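Local coordinates for cupin 2, conserved barrel domain protein (Shewanella frigidimarina NCIMB 400, PDB 3D82) that is of unknown function but binds a nickel ion in its cupin barrel, in keeping with the metal sites of that family, at residues 12-23 with 34-42. Sequence-based numbering, arbitrary orientation.
Sequences KFSLFNQHWSPR and KLVKVEGEF
Phe13, in helix 9-14, lays one face of its ring on Leu35: the methyl CD1 sits almost on the ring normal, 3.8 Å from the centroid, a CH-pi contact for which leucine's branch supplies the methyl and phenylalanine the flat face. After the helix the chain wraps round Lys37, whose unbranched side chain, extended beyond CG, is long enough to run past the Phe16 ring and deliver NZ to two backbone carbonyls, Phe13 O at 2.8 Å and Phe16 O at 2.7 Å. Phe16 O receives it in the carbonyl plane, Phe13 O from above the plane; Asn17 OD1 adds a weak bond. The His19 side chain crosses that of Lys37 at about a right angle, CD2 against CB, while its NE2 bonds Glu93 of strand 93-101. Trp20 N then donates to Lys37 O (2.8 Å), and one water joins Gln18 O, Ser21 N and Lys37 N. With CG anti to its carbonyl carbon (chi1 -57°), the wide Trp20 indole reaches back between Val38 CG1 on one face and Phe42 CD1 on the other, its NE1 weakly bonded to Glu39 O. A serine here, lacking the indole, would probably open a gap between Val38 and Phe42 and leave Glu39 O without this weak donor. Pro22, with no N-H to donate, packs CB on Val36 CG2, 3.7 Å away, and Arg23 pairs with Leu35 through reciprocal backbone bonds, starting strand 23-28 antiparallel beside strand 31-39. Burying the Lys37 ammonium has a cost that these carbonyl oxygens probably repay, tying residues 13-17 to strand 31-39.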
loop_
_atom_site.group_PDB
_atom_site.type_symbol
_atom_site.label_atom_id
_atom_site.label_comp_id
_atom_site.label_asym_id
_atom_site.label_seq_id
_atom_site.Cartn_x
_atom_site.Cartn_y
_atom_site.Cartn_z
ATOM N N LYS D 12 -2.253 -5.527 13.179
ATOM C CA LYS D 12 -2.156 -4.103 13.551
ATOM C C LYS D 12 -3.521 -3.468 13.768
ATOM O O LYS D 12 -3.692 -2.734 14.737
ATOM C CB LYS D 12 -1.317 -3.317 12.535
ATOM C CG LYS D 12 0.126 -3.825 12.387
ATOM C CD LYS D 12 0.889 -3.723 13.669
ATOM C CE LYS D 12 2.333 -4.026 13.479
ATOM N NZ LYS D 12 3.019 -4.088 14.818
ATOM N N PHE D 13 -4.492 -3.771 12.897
ATOM C CA PHE D 13 -5.873 -3.282 13.090
ATOM C C PHE D 13 -6.512 -3.778 14.397
ATOM O O PHE D 13 -7.297 -3.047 15.010
ATOM C CB PHE D 13 -6.806 -3.643 11.920
ATOM C CG PHE D 13 -6.671 -2.750 10.729
ATOM C CD1 PHE D 13 -7.022 -1.394 10.818
ATOM C CD2 PHE D 13 -6.281 -3.265 9.496
ATOM C CE1 PHE D 13 -6.908 -0.546 9.695
ATOM C CE2 PHE D 13 -6.177 -2.450 8.369
ATOM C CZ PHE D 13 -6.485 -1.088 8.461
ATOM N N SER D 14 -6.170 -4.990 14.838
ATOM C CA SER D 14 -6.721 -5.510 16.104
ATOM C C SER D 14 -6.162 -4.820 17.375
ATOM O O SER D 14 -6.781 -4.929 18.436
ATOM C CB SER D 14 -6.551 -7.030 16.205
ATOM O OG SER D 14 -5.188 -7.372 16.332
ATOM N N LEU D 15 -5.030 -4.109 17.272
ATOM C CA LEU D 15 -4.435 -3.397 18.424
ATOM C C LEU D 15 -5.203 -2.146 18.889
ATOM O O LEU D 15 -4.913 -1.621 19.979
ATOM C CB LEU D 15 -2.979 -2.990 18.124
ATOM C CG LEU D 15 -1.951 -4.109 17.950
ATOM C CD1 LEU D 15 -0.619 -3.567 17.457
ATOM C CD2 LEU D 15 -1.782 -4.885 19.284
ATOM N N PHE D 16 -6.141 -1.638 18.083
ATOM C CA PHE D 16 -6.885 -0.439 18.467
ATOM C C PHE D 16 -8.302 -0.404 17.906
ATOM O O PHE D 16 -8.577 -0.967 16.837
ATOM C CB PHE D 16 -6.107 0.802 18.005
ATOM C CG PHE D 16 -6.048 0.964 16.508
ATOM C CD1 PHE D 16 -5.060 0.326 15.757
ATOM C CD2 PHE D 16 -6.990 1.767 15.841
ATOM C CE1 PHE D 16 -5.024 0.473 14.368
ATOM C CE2 PHE D 16 -6.958 1.925 14.460
ATOM C CZ PHE D 16 -5.977 1.290 13.721
ATOM N N ASN D 17 -9.194 0.243 18.654
ATOM C CA ASN D 17 -10.566 0.477 18.231
ATOM C C ASN D 17 -10.899 1.956 18.046
ATOM O O ASN D 17 -11.941 2.252 17.472
ATOM C CB ASN D 17 -11.532 -0.207 19.202
ATOM C CG ASN D 17 -11.488 -1.740 19.087
ATOM O OD1 ASN D 17 -11.227 -2.301 18.010
ATOM N ND2 ASN D 17 -11.761 -2.416 20.189
ATOM N N GLN D 18 -10.022 2.871 18.483
ATOM C CA GLN D 18 -10.257 4.310 18.364
ATOM C C GLN D 18 -10.307 4.728 16.910
ATOM O O GLN D 18 -9.432 4.356 16.133
ATOM C CB GLN D 18 -9.152 5.108 19.065
ATOM C CG GLN D 18 -9.331 6.638 19.028
ATOM C CD GLN D 18 -10.585 7.119 19.716
ATOM O OE1 GLN D 18 -10.807 6.802 20.881
ATOM N NE2 GLN D 18 -11.402 7.907 19.010
ATOM N N HIS D 19 -11.322 5.516 16.571
ATOM C CA HIS D 19 -11.542 5.978 15.218
ATOM C C HIS D 19 -10.786 7.276 14.943
ATOM O O HIS D 19 -10.404 7.997 15.884
ATOM C CB HIS D 19 -13.048 6.161 14.964
ATOM C CG HIS D 19 -13.807 4.879 14.806
ATOM N ND1 HIS D 19 -15.139 4.852 14.460
ATOM C CD2 HIS D 19 -13.405 3.585 14.867
ATOM C CE1 HIS D 19 -15.537 3.597 14.366
ATOM N NE2 HIS D 19 -14.500 2.811 14.591
ATOM N N TRP D 20 -10.562 7.537 13.651
ATOM C CA TRP D 20 -9.904 8.777 13.130
ATOM C C TRP D 20 -8.534 9.121 13.762
ATOM O O TRP D 20 -8.150 10.293 13.869
ATOM C CB TRP D 20 -10.855 9.968 13.312
ATOM C CG TRP D 20 -12.194 9.811 12.667
ATOM C CD1 TRP D 20 -13.384 9.608 13.292
ATOM C CD2 TRP D 20 -12.473 9.860 11.274
ATOM N NE1 TRP D 20 -14.399 9.530 12.371
ATOM C CE2 TRP D 20 -13.873 9.682 11.122
ATOM C CE3 TRP D 20 -11.681 10.050 10.131
ATOM C CZ2 TRP D 20 -14.497 9.673 9.871
ATOM C CZ3 TRP D 20 -12.301 10.037 8.882
ATOM C CH2 TRP D 20 -13.700 9.851 8.766
ATOM N N SER D 21 -7.817 8.083 14.183
ATOM C CA SER D 21 -6.557 8.214 14.901
ATOM C C SER D 21 -5.567 7.306 14.208
ATOM O O SER D 21 -5.486 6.121 14.549
ATOM C CB SER D 21 -6.767 7.868 16.356
ATOM O OG SER D 21 -7.694 8.764 16.891
ATOM N N PRO D 22 -4.871 7.842 13.182
ATOM C CA PRO D 22 -3.955 7.006 12.418
ATOM C C PRO D 22 -2.784 6.456 13.225
ATOM O O PRO D 22 -2.213 7.174 14.044
ATOM C CB PRO D 22 -3.496 7.925 11.259
ATOM C CG PRO D 22 -4.507 9.016 11.203
ATOM C CD PRO D 22 -4.941 9.210 12.618
ATOM N N ARG D 23 -2.490 5.170 13.034
ATOM C CA ARG D 23 -1.392 4.499 13.711
ATOM C C ARG D 23 -0.322 4.199 12.667
ATOM O O ARG D 23 -0.595 3.472 11.723
ATOM C CB ARG D 23 -1.864 3.190 14.329
ATOM C CG ARG D 23 -2.925 3.339 15.406
ATOM C CD ARG D 23 -2.404 3.973 16.694
ATOM N NE ARG D 23 -3.273 3.594 17.810
ATOM C CZ ARG D 23 -4.388 4.224 18.207
ATOM N NH1 ARG D 23 -4.849 5.333 17.613
ATOM N NH2 ARG D 23 -5.058 3.725 19.244
ATOM N N LYS D 34 0.114 4.406 7.478
ATOM C CA LYS D 34 -0.711 4.595 8.673
ATOM C C LYS D 34 -2.033 3.884 8.516
ATOM O O LYS D 34 -2.685 4.036 7.490
ATOM C CB LYS D 34 -0.959 6.099 8.881
ATOM C CG LYS D 34 0.293 6.863 9.316
ATOM C CD LYS D 34 0.455 8.234 8.688
ATOM C CE LYS D 34 -0.360 9.332 9.265
ATOM N NZ LYS D 34 -0.075 10.616 8.482
ATOM N N LEU D 35 -2.443 3.174 9.560
ATOM C CA LEU D 35 -3.731 2.483 9.590
ATOM C C LEU D 35 -4.712 3.330 10.357
ATOM O O LEU D 35 -4.352 3.931 11.373
ATOM C CB LEU D 35 -3.616 1.103 10.231
ATOM C CG LEU D 35 -2.752 0.076 9.498
ATOM C CD1 LEU D 35 -2.944 -1.257 10.193
ATOM C CD2 LEU D 35 -3.056 -0.042 8.004
ATOM N N VAL D 36 -5.949 3.377 9.874
ATOM C CA VAL D 36 -7.008 4.147 10.519
ATOM C C VAL D 36 -8.335 3.364 10.457
ATOM O O VAL D 36 -8.594 2.640 9.484
ATOM C CB VAL D 36 -7.220 5.542 9.814
ATOM C CG1 VAL D 36 -7.750 6.579 10.797
ATOM C CG2 VAL D 36 -5.927 6.088 9.153
ATOM N N LYS D 37 -9.139 3.488 11.512
ATOM C CA LYS D 37 -10.508 2.991 11.547
ATOM C C LYS D 37 -11.373 4.252 11.473
ATOM O O LYS D 37 -11.152 5.190 12.241
ATOM C CB LYS D 37 -10.783 2.169 12.810
ATOM C CG LYS D 37 -10.117 0.803 12.752
ATOM C CD LYS D 37 -10.325 -0.005 14.008
ATOM C CE LYS D 37 -9.686 -1.375 13.859
ATOM N NZ LYS D 37 -10.044 -2.291 15.009
ATOM N N VAL D 38 -12.308 4.307 10.516
ATOM C CA VAL D 38 -13.154 5.494 10.315
ATOM C C VAL D 38 -14.643 5.143 10.240
ATOM O O VAL D 38 -15.008 4.067 9.779
ATOM C CB VAL D 38 -12.704 6.290 9.060
ATOM C CG1 VAL D 38 -11.250 6.750 9.210
ATOM C CG2 VAL D 38 -12.860 5.476 7.767
ATOM N N GLU D 39 -15.486 6.042 10.742
ATOM C CA GLU D 39 -16.944 5.894 10.669
ATOM C C GLU D 39 -17.568 7.288 10.780
ATOM O O GLU D 39 -17.118 8.092 11.580
ATOM C CB GLU D 39 -17.477 4.959 11.759
ATOM C CG GLU D 39 -18.957 4.607 11.555
ATOM C CD GLU D 39 -19.485 3.535 12.495
ATOM O OE1 GLU D 39 -18.692 2.784 13.099
ATOM O OE2 GLU D 39 -20.725 3.439 12.607
ATOM N N GLY D 40 -18.595 7.562 9.986
ATOM C CA GLY D 40 -19.199 8.889 9.939
ATOM C C GLY D 40 -18.384 9.756 9.000
ATOM O O GLY D 40 -17.632 9.246 8.157
ATOM N N GLU D 41 -18.502 11.066 9.174
ATOM C CA GLU D 41 -17.846 12.049 8.306
ATOM C C GLU D 41 -16.660 12.743 8.945
ATOM O O GLU D 41 -16.662 12.996 10.141
ATOM C CB GLU D 41 -18.854 13.131 7.930
ATOM C CG GLU D 41 -20.088 12.582 7.209
ATOM C CD GLU D 41 -21.000 13.654 6.654
ATOM O OE1 GLU D 41 -20.551 14.814 6.436
ATOM O OE2 GLU D 41 -22.182 13.310 6.417
ATOM N N PHE D 42 -15.675 13.098 8.119
ATOM C CA PHE D 42 -14.513 13.866 8.546
ATOM C C PHE D 42 -14.881 15.356 8.288
ATOM O O PHE D 42 -16.052 15.730 8.402
ATOM C CB PHE D 42 -13.251 13.370 7.792
ATOM C CG PHE D 42 -11.913 13.785 8.438
ATOM C CD1 PHE D 42 -11.630 13.495 9.775
ATOM C CD2 PHE D 42 -10.931 14.430 7.679
ATOM C CE1 PHE D 42 -10.400 13.877 10.368
ATOM C CE2 PHE D 42 -9.702 14.822 8.258
ATOM C CZ PHE D 42 -9.437 14.535 9.603
HETATM O O HOH W 1 -8.082 5.132 13.974
HETATM O O HOH W 2 -16.435 7.280 14.307
#